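Local structure of thiamine-monophosphate kinase (Stenotrophomonas maltophilia, 6XEP) at residues Ala15-Asp18 / Arg19-Ala22; Val78-Ser81 / Asp82-Ala85; Pro206-Thr209 / Leu210-Leu214; Ala230-Gly233 / His234-Ala237. The protein probably catalyses the ATP-dependent phosphorylation of thiamine monophosphate to thiamine diphosphate, the active form of vitamin B1. One frame throughout, in Å; residues are numbered along the deposited sequence.

Contact 1. Residues Ala15-Asp18 / Arg19-Ala22; sequences ALID and RIRA
Ile17 and Arg21, one helical turn apart, cross at a slant, and the aliphatic branch of the first lies against the flat end of the second. Ile17 CG1 sits over one face of the Arg21 guanidinium, 3.4 Å from NE, and reaches it because CG1 is anti to the backbone N (chi1 -173°), while CD1 follows along the arginine chain. The first torsion of Arg21 (chi1 -69°) directs its chain back toward the isoleucine, and the extended run from CG to NE gives it the reach. Asp18 is near but forms no salt bridge: OD1 is 4.6 Å from Arg21 NH1, well out of the guanidinium plane, and a water links them, its bond from NH1 weak. Arg19 leaves the helix on another side, bent at chi3; in the conformer given, NH1 passes Leu16 CD2 at 3.7 Å and is bonded to the Glu108 carbonyl, and NH2 forms a salt bridge with Asp112 of helix 104-120. Leu16 and Ile20 suit the buried side, Leu16 CB meeting Ile20 CD1 at 4.2 Å, beside Ile107 and Phe115. The backbone bond from Ile20 N to Leu16 O, 2.9 Å long, opens the series. With Leu16 as N-cap, this is the N-terminal part of an amphipathic alpha-helix laid against helix 104-120.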
ATOM      1  N   ALA A  15     -11.900  11.136   5.054  1.00 30.70           N
ATOM      2  CA  ALA A  15     -12.119  12.196   6.033  1.00 34.01           C
ATOM      3  C   ALA A  15     -11.053  13.280   5.916  1.00 26.86           C
ATOM      4  O   ALA A  15     -11.319  14.446   6.227  1.00 32.67           O
ATOM      5  CB  ALA A  15     -12.133  11.617   7.448  1.00 39.72           C
ATOM      6  N   LEU A  16      -9.862  12.917   5.435  1.00 24.52           N
ATOM      7  CA  LEU A  16      -8.724  13.820   5.333  1.00 20.15           C
ATOM      8  C   LEU A  16      -8.664  14.562   3.997  1.00 22.37           C
ATOM      9  O   LEU A  16      -7.655  15.219   3.714  1.00 18.82           O
ATOM     10  CB  LEU A  16      -7.421  13.038   5.539  1.00 21.99           C
ATOM     11  CG  LEU A  16      -7.313  12.222   6.828  1.00 22.12           C
ATOM     12  CD1 LEU A  16      -5.980  11.471   6.892  1.00 20.28           C
ATOM     13  CD2 LEU A  16      -7.480  13.151   8.020  1.00 21.80           C
ATOM     14  N   ILE A  17      -9.707  14.479   3.170  1.00 21.56           N
ATOM     15  CA  ILE A  17      -9.573  14.928   1.784  1.00 21.23           C
ATOM     16  C   ILE A  17      -9.264  16.423   1.706  1.00 19.59           C
ATOM     17  O   ILE A  17      -8.518  16.870   0.823  1.00 17.26           O
ATOM     18  CB  ILE A  17     -10.830  14.569   0.970  1.00 25.23           C
ATOM     19  CG1 ILE A  17     -10.583  14.894  -0.502  1.00 19.84           C
ATOM     20  CG2 ILE A  17     -12.021  15.303   1.481  1.00 24.12           C
ATOM     21  CD1 ILE A  17      -9.455  14.088  -1.081  1.00 23.56           C
ATOM     22  N   ASP A  18      -9.825  17.231   2.611  1.00 19.91           N
ATOM     23  CA  ASP A  18      -9.558  18.667   2.528  1.00 23.62           C
ATOM     24  C   ASP A  18      -8.080  18.956   2.756  1.00 18.91           C
ATOM     25  O   ASP A  18      -7.460  19.737   2.025  1.00 17.60           O
ATOM     26  CB  ASP A  18     -10.418  19.435   3.533  1.00 27.44           C
ATOM     27  CG  ASP A  18     -11.892  19.392   3.184  1.00 42.14           C
ATOM     28  OD1 ASP A  18     -12.221  19.362   1.972  1.00 35.80           O
ATOM     29  OD2 ASP A  18     -12.728  19.382   4.116  1.00 39.67           O
ATOM     30  N   ARG A  19      -7.495  18.338   3.774  1.00 14.92           N
ATOM     31  CA  ARG A  19      -6.070  18.538   4.002  0.53 18.41           C
ATOM     32  C   ARG A  19      -5.233  17.896   2.899  1.00 15.99           C
ATOM     33  O   ARG A  19      -4.180  18.437   2.538  1.00 16.20           O
ATOM     34  CB  ARG A  19      -5.686  18.018   5.387  0.53 17.82           C
ATOM     35  CG  ARG A  19      -6.234  18.912   6.513  0.53 18.41           C
ATOM     36  CD  ARG A  19      -5.562  18.590   7.846  0.53 19.76           C
ATOM     37  NE  ARG A  19      -6.157  17.432   8.505  0.53 17.08           N
ATOM     38  CZ  ARG A  19      -5.709  16.918   9.649  0.53 17.61           C
ATOM     39  NH1 ARG A  19      -6.301  15.860  10.184  0.53 19.67           N
ATOM     40  NH2 ARG A  19      -4.662  17.460  10.261  0.53 14.45           N
ATOM     41  N   ILE A  20      -5.690  16.775   2.325  1.00 13.13           N
ATOM     42  CA  ILE A  20      -4.993  16.203   1.173  1.00 14.16           C
ATOM     43  C   ILE A  20      -4.944  17.208   0.029  1.00 13.69           C
ATOM     44  O   ILE A  20      -3.878  17.495  -0.526  1.00 17.87           O
ATOM     45  CB  ILE A  20      -5.661  14.893   0.728  1.00 12.73           C
ATOM     46  CG1 ILE A  20      -5.351  13.773   1.730  1.00 14.99           C
ATOM     47  CG2 ILE A  20      -5.164  14.480  -0.691  1.00 17.56           C
ATOM     48  CD1 ILE A  20      -6.236  12.579   1.563  1.00 20.79           C
ATOM     49  N   ARG A  21      -6.105  17.758  -0.347  1.00 20.03           N
ATOM     50  CA  ARG A  21      -6.152  18.669  -1.486  1.00 16.71           C
ATOM     51  C   ARG A  21      -5.354  19.939  -1.223  1.00 23.44           C
ATOM     52  O   ARG A  21      -4.735  20.488  -2.140  1.00 24.19           O
ATOM     53  CB  ARG A  21      -7.596  19.035  -1.832  1.00 16.50           C
ATOM     54  CG  ARG A  21      -8.422  17.906  -2.411  1.00 19.81           C
ATOM     55  CD  ARG A  21      -9.846  18.401  -2.686  1.00 27.87           C
ATOM     56  NE  ARG A  21     -10.767  17.295  -2.927  1.00 33.23           N
ATOM     57  CZ  ARG A  21     -12.091  17.394  -2.826  1.00 41.33           C
ATOM     58  NH1 ARG A  21     -12.658  18.550  -2.487  1.00 46.63           N
ATOM     59  NH2 ARG A  21     -12.852  16.333  -3.061  1.00 44.93           N
ATOM     60  N   ALA A  22      -5.368  20.434   0.019  1.00 17.68           N
ATOM     61  CA  ALA A  22      -4.613  21.641   0.317  1.00 19.30           C
ATOM     62  C   ALA A  22      -3.149  21.452  -0.040  1.00 23.88           C
ATOM     63  O   ALA A  22      -2.478  22.394  -0.489  1.00 24.60           O
ATOM     64  CB  ALA A  22      -4.776  21.998   1.794  1.00 25.54           C
TER
HETATM   65  O   HOH W   1      -9.540  17.130   5.951  1.00 32.30           O
HETATM   66  O   HOH W   2     -11.359  20.483  -0.348  1.00 43.03           O

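Contact 2. Residues Val78-Ser81 / Asp82-Ala85; sequences VNLS and DLAA
Asp82 folds its side chain back over the preceding turn, where its CG comes within 3.2 Å of Val78 O. With CG anti to its own carbonyl carbon (chi1 -64°), the carboxylate of the conformer given lies beside that peptide oxygen, and OD1 is also 3.2 Å from Val78 O, two acceptors side by side and not hydrogen-bonded. Val78 O is instead bonded to Asp82 N at 3.1 Å. This partly exposed corner is the polar side of the contact. Asp54 and Asp223 bring further carboxylates close to Asp82, a gathering of negative charge consistent with the magnesium sites predicted here and with the acidic ATP site of the PurM-like kinases, to which helix 68-85 contributes one wall. Ser81 OG is hydrogen-bonded to Asp223 OD2, on one of the predicted ligands. The apolar flank is packed against its surroundings: Leu83 and Asn79 rest on Ala141 of strand 136-145, Leu80 on Pro206, and Asn79 ND2 is bonded to Thr52. Within the helix Leu83 CG lies 3.6 Å from Asn79 O, but the two leucines approach only loosely, Leu80 CD2 to Leu83 CD1 at 4.5 Å. Ala84 is small enough to bring CB to 3.4 Å from Leu80 O, which also accepts the Ala84 N-H at 2.8 Å.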
ATOM      1  N   VAL A  78       8.124   5.036   9.574  1.00 13.20           N
ATOM      2  CA  VAL A  78       8.740   3.767   9.181  1.00 15.77           C
ATOM      3  C   VAL A  78       9.077   3.778   7.691  1.00 13.75           C
ATOM      4  O   VAL A  78      10.174   3.393   7.276  1.00 14.34           O
ATOM      5  CB  VAL A  78       7.819   2.589   9.543  1.00 16.15           C
ATOM      6  CG1 VAL A  78       8.443   1.296   9.056  1.00 17.50           C
ATOM      7  CG2 VAL A  78       7.619   2.551  11.042  1.00 15.57           C
ATOM      8  N   ASN A  79       8.135   4.233   6.867  1.00 13.65           N
ATOM      9  CA  ASN A  79       8.348   4.238   5.423  1.00 14.35           C
ATOM     10  C   ASN A  79       9.390   5.261   5.010  1.00 17.33           C
ATOM     11  O   ASN A  79      10.196   5.014   4.101  1.00 14.17           O
ATOM     12  CB  ASN A  79       7.027   4.524   4.722  1.00 13.32           C
ATOM     13  CG  ASN A  79       6.107   3.351   4.762  1.00 21.86           C
ATOM     14  OD1 ASN A  79       5.370   3.155   5.729  1.00 24.09           O
ATOM     15  ND2 ASN A  79       6.160   2.528   3.724  1.00 24.39           N
ATOM     16  N   LEU A  80       9.353   6.442   5.626  1.00 12.23           N
ATOM     17  CA  LEU A  80      10.337   7.456   5.296  1.00 12.02           C
ATOM     18  C   LEU A  80      11.735   7.006   5.687  1.00 13.88           C
ATOM     19  O   LEU A  80      12.706   7.340   5.005  1.00 14.57           O
ATOM     20  CB  LEU A  80       9.984   8.769   5.985  1.00 13.24           C
ATOM     21  CG  LEU A  80       8.752   9.485   5.446  1.00 13.96           C
ATOM     22  CD1 LEU A  80       8.483  10.769   6.243  1.00 14.87           C
ATOM     23  CD2 LEU A  80       8.922   9.792   3.943  1.00 15.57           C
ATOM     24  N   SER A  81      11.853   6.269   6.791  1.00 15.35           N
ATOM     25  CA  SER A  81      13.156   5.753   7.186  1.00 11.31           C
ATOM     26  C   SER A  81      13.674   4.744   6.158  1.00 15.53           C
ATOM     27  O   SER A  81      14.876   4.710   5.863  1.00 16.79           O
ATOM     28  CB  SER A  81      13.062   5.125   8.571  1.00 13.02           C
ATOM     29  OG  SER A  81      14.327   4.620   8.945  1.00 16.77           O
ATOM     30  N   ASP A  82      12.773   3.916   5.612  1.00 13.83           N
ATOM     31  CA  ASP A  82      13.131   2.992   4.535  0.53 17.02           C
ATOM     32  C   ASP A  82      13.647   3.760   3.322  1.00 15.83           C
ATOM     33  O   ASP A  82      14.665   3.401   2.720  1.00 15.77           O
ATOM     34  CB  ASP A  82      11.914   2.157   4.115  0.53 18.37           C
ATOM     35  CG  ASP A  82      11.376   1.242   5.209  0.53 21.92           C
ATOM     36  OD1 ASP A  82      12.043   1.021   6.237  0.53 22.12           O
ATOM     37  OD2 ASP A  82      10.248   0.730   5.012  0.53 24.07           O
ATOM     38  N   LEU A  83      12.923   4.818   2.933  1.00 14.46           N
ATOM     39  CA  LEU A  83      13.345   5.622   1.790  1.00 12.22           C
ATOM     40  C   LEU A  83      14.666   6.317   2.072  1.00 13.08           C
ATOM     41  O   LEU A  83      15.500   6.452   1.176  1.00 14.43           O
ATOM     42  CB  LEU A  83      12.279   6.665   1.442  1.00 15.03           C
ATOM     43  CG  LEU A  83      11.004   6.099   0.816  1.00 16.35           C
ATOM     44  CD1 LEU A  83      10.052   7.226   0.485  1.00 19.17           C
ATOM     45  CD2 LEU A  83      11.347   5.300  -0.438  1.00 15.42           C
ATOM     46  N   ALA A  84      14.868   6.771   3.310  1.00 12.93           N
ATOM     47  CA  ALA A  84      16.113   7.458   3.659  1.00 15.50           C
ATOM     48  C   ALA A  84      17.326   6.572   3.430  1.00 17.77           C
ATOM     49  O   ALA A  84      18.357   7.024   2.908  1.00 15.94           O
ATOM     50  CB  ALA A  84      16.066   7.905   5.121  1.00 15.98           C
ATOM     51  N   ALA A  85      17.227   5.302   3.826  1.00 16.74           N
ATOM     52  CA  ALA A  85      18.351   4.389   3.722  1.00 17.15           C
ATOM     53  C   ALA A  85      18.694   4.088   2.282  1.00 16.11           C
ATOM     54  O   ALA A  85      19.776   3.567   2.012  1.00 18.74           O
ATOM     55  CB  ALA A  85      18.041   3.084   4.471  1.00 18.86           C
TER

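Contact 3. Residues Pro206-Thr209 / Leu210-Leu214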
ATOM      1  N   PRO A 206      12.663  10.070  11.064  1.00 13.61           N
ATOM      2  CA  PRO A 206      13.336   9.483   9.898  1.00 16.55           C
ATOM      3  C   PRO A 206      14.383  10.444   9.366  1.00 16.42           C
ATOM      4  O   PRO A 206      14.125  11.637   9.249  1.00 14.73           O
ATOM      5  CB  PRO A 206      12.201   9.271   8.894  1.00 16.32           C
ATOM      6  CG  PRO A 206      11.191  10.382   9.221  1.00 18.53           C
ATOM      7  CD  PRO A 206      11.280  10.505  10.752  1.00 14.63           C
ATOM      8  N   ARG A 207      15.575   9.925   9.063  1.00 11.92           N
ATOM      9  CA  ARG A 207      16.687  10.808   8.721  1.00 17.67           C
ATOM     10  C   ARG A 207      16.759  11.022   7.208  1.00 14.85           C
ATOM     11  O   ARG A 207      17.749  10.701   6.544  1.00 12.98           O
ATOM     12  CB  ARG A 207      17.995  10.255   9.279  1.00 18.11           C
ATOM     13  CG  ARG A 207      17.923   9.908  10.763  1.00 13.89           C
ATOM     14  CD  ARG A 207      17.611  11.142  11.628  1.00 14.98           C
ATOM     15  NE  ARG A 207      17.791  10.799  13.034  1.00 15.20           N
ATOM     16  CZ  ARG A 207      17.496  11.600  14.045  1.00 17.99           C
ATOM     17  NH1 ARG A 207      16.998  12.822  13.802  1.00 15.26           N
ATOM     18  NH2 ARG A 207      17.691  11.166  15.292  1.00 14.52           N
ATOM     19  N   VAL A 208      15.668  11.584   6.671  1.00 15.04           N
ATOM     20  CA  VAL A 208      15.554  11.763   5.220  1.00 17.88           C
ATOM     21  C   VAL A 208      16.631  12.722   4.706  1.00 18.57           C
ATOM     22  O   VAL A 208      17.292  12.458   3.692  1.00 18.79           O
ATOM     23  CB  VAL A 208      14.142  12.252   4.841  1.00 19.54           C
ATOM     24  CG1 VAL A 208      14.051  12.457   3.335  1.00 18.89           C
ATOM     25  CG2 VAL A 208      13.062  11.244   5.306  1.00 17.07           C
ATOM     26  N   THR A 209      16.810  13.862   5.381  1.00 16.77           N
ATOM     27  CA  THR A 209      17.806  14.825   4.906  1.00 17.89           C
ATOM     28  C   THR A 209      19.204  14.211   4.879  1.00 17.36           C
ATOM     29  O   THR A 209      19.953  14.393   3.910  1.00 18.85           O
ATOM     30  CB  THR A 209      17.790  16.086   5.780  1.00 19.88           C
ATOM     31  OG1 THR A 209      16.462  16.618   5.796  1.00 28.13           O
ATOM     32  CG2 THR A 209      18.721  17.133   5.204  1.00 28.46           C
ATOM     33  N   LEU A 210      19.564  13.461   5.915  1.00 18.53           N
ATOM     34  CA  LEU A 210      20.838  12.746   5.892  1.00 15.81           C
ATOM     35  C   LEU A 210      20.912  11.788   4.710  1.00 19.61           C
ATOM     36  O   LEU A 210      21.911  11.755   3.981  1.00 17.00           O
ATOM     37  CB  LEU A 210      21.037  11.983   7.196  1.00 12.99           C
ATOM     38  CG  LEU A 210      22.276  11.082   7.271  1.00 14.02           C
ATOM     39  CD1 LEU A 210      23.557  11.884   7.204  1.00 16.29           C
ATOM     40  CD2 LEU A 210      22.221  10.319   8.608  1.00 14.26           C
ATOM     41  N   GLY A 211      19.859  10.998   4.504  1.00 17.25           N
ATOM     42  CA  GLY A 211      19.875  10.034   3.414  1.00 17.96           C
ATOM     43  C   GLY A 211      20.129  10.677   2.068  1.00 20.68           C
ATOM     44  O   GLY A 211      20.858  10.130   1.234  1.00 21.52           O
ATOM     45  N   LEU A 212      19.582  11.871   1.863  1.00 17.58           N
ATOM     46  CA  LEU A 212      19.734  12.596   0.609  1.00 18.55           C
ATOM     47  C   LEU A 212      21.112  13.196   0.439  1.00 25.63           C
ATOM     48  O   LEU A 212      21.425  13.675  -0.656  1.00 26.78           O
ATOM     49  CB  LEU A 212      18.702  13.714   0.516  1.00 23.34           C
ATOM     50  CG  LEU A 212      17.272  13.249   0.268  1.00 24.81           C
ATOM     51  CD1 LEU A 212      16.372  14.442   0.327  1.00 24.57           C
ATOM     52  CD2 LEU A 212      17.157  12.556  -1.094  1.00 23.71           C
ATOM     53  N   ARG A 213      21.929  13.202   1.488  1.00 18.25           N
ATOM     54  CA  ARG A 213      23.283  13.712   1.363  1.00 18.70           C
ATOM     55  C   ARG A 213      24.341  12.628   1.368  1.00 18.53           C
ATOM     56  O   ARG A 213      25.454  12.878   0.893  1.00 23.17           O
ATOM     57  CB  ARG A 213      23.575  14.713   2.479  1.00 23.31           C
ATOM     58  CG  ARG A 213      22.745  15.980   2.295  1.00 32.39           C
ATOM     59  CD  ARG A 213      23.374  17.168   2.956  1.00 31.88           C
ATOM     60  NE  ARG A 213      22.354  18.153   3.253  1.00 34.07           N
ATOM     61  CZ  ARG A 213      22.550  19.241   3.990  1.00 48.52           C
ATOM     62  NH1 ARG A 213      21.536  20.069   4.207  1.00 41.30           N
ATOM     63  NH2 ARG A 213      23.747  19.497   4.512  1.00 31.21           N
ATOM     64  N   LEU A 214      23.993  11.422   1.823  1.00 19.03           N
ATOM     65  CA  LEU A 214      24.981  10.364   2.038  1.00 17.11           C
ATOM     66  C   LEU A 214      25.573   9.840   0.736  1.00 18.96           C
ATOM     67  O   LEU A 214      26.691   9.312   0.742  1.00 20.80           O
ATOM     68  CB  LEU A 214      24.345   9.207   2.812  1.00 18.49           C
ATOM     69  CG  LEU A 214      24.314   9.358   4.332  1.00 21.99           C
ATOM     70  CD1 LEU A 214      23.643   8.166   5.001  1.00 18.73           C
ATOM     71  CD2 LEU A 214      25.716   9.539   4.861  1.00 22.18           C
TER
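Leu212 reaches back over Val208, the residue one turn earlier, and its side chain can be followed outward along that carbonyl. Leu212 CB lies 3.7 Å from both Val208 O and Thr209 O. Next, CG comes to 3.5 Å from Val208 O, since a chi1 of -73° sets it beside the backbone N and directs it toward the N-terminal end of the helix. CD1 at the tip is 4.0 Å from the same Val208 O and 4.3 Å from Val208 CG1, where two branched aliphatic groups meet. In the backbone, Leu212 N is bonded to Val208 O at 3.0 Å. On another flank Thr209 and Arg213 run side by side, Thr209 CG2 to Arg213 NH1 at 4.2 Å, both against Leu297 of helix 287-297. Arg207 is the N-cap residue and the centre of an inverse gamma turn; Gly211 N is bonded to Arg207 O at 2.9 Å, while the bent arginine side chain leads away to a salt bridge with Glu277. Gly211 itself is buried and adds no side chain here. Backbone bonds and aliphatic contacts thus hold this helix start; the charge of Arg207 is paired with Glu277, and Arg213 has a weak hydrogen bond to Ser296.

Contact 4. Residues Ala230-Gly233 / His234-Ala237; sequences ADLG and HIAA
The imidazole of His234 lies flat over a backbone carbonyl: Ala230 O stands 3.6 Å above the ring plane, over its centre. At the ring edge, in plane, a water lies 2.9 Å from His234 NE2, and it donates to Asp231 OD1. The ring and the Asp231 carboxylate run side by side and point the same way, their planes 66° apart, and Asp231 OD1 comes obliquely to His234 CD2 at 3.7 Å. The ring owes its place to the first torsion of His234 (chi1 -59°), which swings it back along the helix toward Ala230. Asp231 OD2 is occupied by the backbone N-H groups of Ser225 and Asp226, which fix the carboxylate beside the loop expected to bind ATP and magnesium; Arg153, also predicted to bind ATP, touches His234. On the buried side Leu232 CD1 meets Ile235 CB at 4.2 Å, and the two residues lean on strands 242-245 and 220-224. Gly233 suits its position, since a side-chain carbon there would come too near Ala230 O. Near the ring the backbone bonding is less regular: His234 N is bonded to Ala230 O at 3.3 Å and weakly to Asp231 O, whereas Ala236 N reaches Leu232 O at 2.9 Å. Asp231 thus works in two directions, one oxygen anchored by two peptide N-H groups and the other joined through water to His234 NE2, whose ring has the Ala230 carbonyl on its face.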
ATOM      1  N   ALA A 230      21.396  -6.551  13.827  1.00 13.45           N
ATOM      2  CA  ALA A 230      20.648  -7.185  12.749  1.00 16.06           C
ATOM      3  C   ALA A 230      20.815  -6.412  11.449  1.00 14.81           C
ATOM      4  O   ALA A 230      21.104  -6.999  10.401  1.00 15.47           O
ATOM      5  CB  ALA A 230      19.165  -7.283  13.128  1.00 18.72           C
ATOM      6  N   ASP A 231      20.689  -5.084  11.511  1.00 14.77           N
ATOM      7  CA  ASP A 231      20.703  -4.277  10.297  1.00 14.12           C
ATOM      8  C   ASP A 231      22.116  -4.091   9.754  1.00 14.28           C
ATOM      9  O   ASP A 231      22.337  -4.204   8.540  1.00 15.40           O
ATOM     10  CB  ASP A 231      20.003  -2.942  10.567  1.00 16.52           C
ATOM     11  CG  ASP A 231      18.489  -3.110  10.673  1.00 21.31           C
ATOM     12  OD1 ASP A 231      17.889  -3.648   9.717  1.00 21.20           O
ATOM     13  OD2 ASP A 231      17.914  -2.773  11.721  1.00 18.76           O
ATOM     14  N   LEU A 232      23.098  -3.849  10.621  1.00 13.59           N
ATOM     15  CA  LEU A 232      24.475  -3.871  10.137  1.00 13.53           C
ATOM     16  C   LEU A 232      24.825  -5.242   9.580  1.00 15.98           C
ATOM     17  O   LEU A 232      25.601  -5.349   8.624  1.00 13.89           O
ATOM     18  CB  LEU A 232      25.427  -3.505  11.271  1.00 16.94           C
ATOM     19  CG  LEU A 232      26.905  -3.416  10.970  1.00 17.80           C
ATOM     20  CD1 LEU A 232      27.123  -2.508   9.779  1.00 16.38           C
ATOM     21  CD2 LEU A 232      27.586  -2.873  12.226  1.00 16.46           C
ATOM     22  N   GLY A 233      24.236  -6.287  10.154  1.00 14.35           N
ATOM     23  CA  GLY A 233      24.366  -7.631   9.605  1.00 15.73           C
ATOM     24  C   GLY A 233      24.005  -7.736   8.142  1.00 16.42           C
ATOM     25  O   GLY A 233      24.628  -8.495   7.397  1.00 14.68           O
ATOM     26  N   HIS A 234      22.974  -7.005   7.709  1.00 13.52           N
ATOM     27  CA  HIS A 234      22.648  -6.984   6.284  1.00 14.97           C
ATOM     28  C   HIS A 234      23.776  -6.358   5.464  1.00 14.16           C
ATOM     29  O   HIS A 234      24.094  -6.842   4.375  1.00 18.02           O
ATOM     30  CB  HIS A 234      21.347  -6.216   6.032  1.00 16.51           C
ATOM     31  CG  HIS A 234      20.161  -6.782   6.737  1.00 20.23           C
ATOM     32  ND1 HIS A 234      19.952  -8.136   6.870  1.00 25.95           N
ATOM     33  CD2 HIS A 234      19.117  -6.174   7.352  1.00 24.30           C
ATOM     34  CE1 HIS A 234      18.829  -8.340   7.540  1.00 26.72           C
ATOM     35  NE2 HIS A 234      18.303  -7.166   7.842  1.00 25.45           N
ATOM     36  N   ILE A 235      24.393  -5.281   5.959  1.00 13.52           N
ATOM     37  CA  ILE A 235      25.522  -4.712   5.216  1.00 13.73           C
ATOM     38  C   ILE A 235      26.665  -5.721   5.119  1.00 18.13           C
ATOM     39  O   ILE A 235      27.259  -5.922   4.052  1.00 12.82           O
ATOM     40  CB  ILE A 235      25.999  -3.393   5.851  1.00 12.92           C
ATOM     41  CG1 ILE A 235      24.939  -2.303   5.685  1.00 17.11           C
ATOM     42  CG2 ILE A 235      27.292  -2.920   5.175  1.00 12.61           C
ATOM     43  CD1 ILE A 235      25.402  -0.933   6.177  1.00 16.16           C
ATOM     44  N   ALA A 236      26.995  -6.364   6.236  1.00 13.18           N
ATOM     45  CA  ALA A 236      28.119  -7.293   6.249  1.00 15.97           C
ATOM     46  C   ALA A 236      27.879  -8.448   5.283  1.00 15.46           C
ATOM     47  O   ALA A 236      28.763  -8.823   4.495  1.00 14.88           O
ATOM     48  CB  ALA A 236      28.322  -7.813   7.674  1.00 14.74           C
ATOM     49  N   ALA A 237      26.678  -9.030   5.335  1.00 14.89           N
ATOM     50  CA  ALA A 237      26.359 -10.167   4.479  1.00 17.89           C
ATOM     51  C   ALA A 237      26.313  -9.760   3.008  1.00 16.31           C
ATOM     52  O   ALA A 237      26.959 -10.380   2.163  1.00 16.03           O
ATOM     53  CB  ALA A 237      25.029 -10.783   4.916  1.00 19.90           C
TER
HETATM   54  O   HOH W   3      16.266  -5.907   9.429  1.00 35.33           O

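How the contacts relate
Along the chain the four contacts follow in series, each on one helix or its N-terminal start: 17-24, 68-85, 208-214 and 228-239. Contacts 2 and 3 are neighbours, their centres 9 Å apart, and they touch where Pro206 CB packs on Leu80 CB at 3.7 Å and Ala84 CB packs against Arg207 and Val208. Since contact 2 lies in the N-terminal PurM-like part and contacts 3 and 4 in the C-terminal part, this joins the two parts of the chain close to the predicted magnesium sites. Contact 4 is about 17 Å from contact 2, centre to centre. Contact 1 lies about 40 Å from contact 4, centre to centre, across the chain's centre.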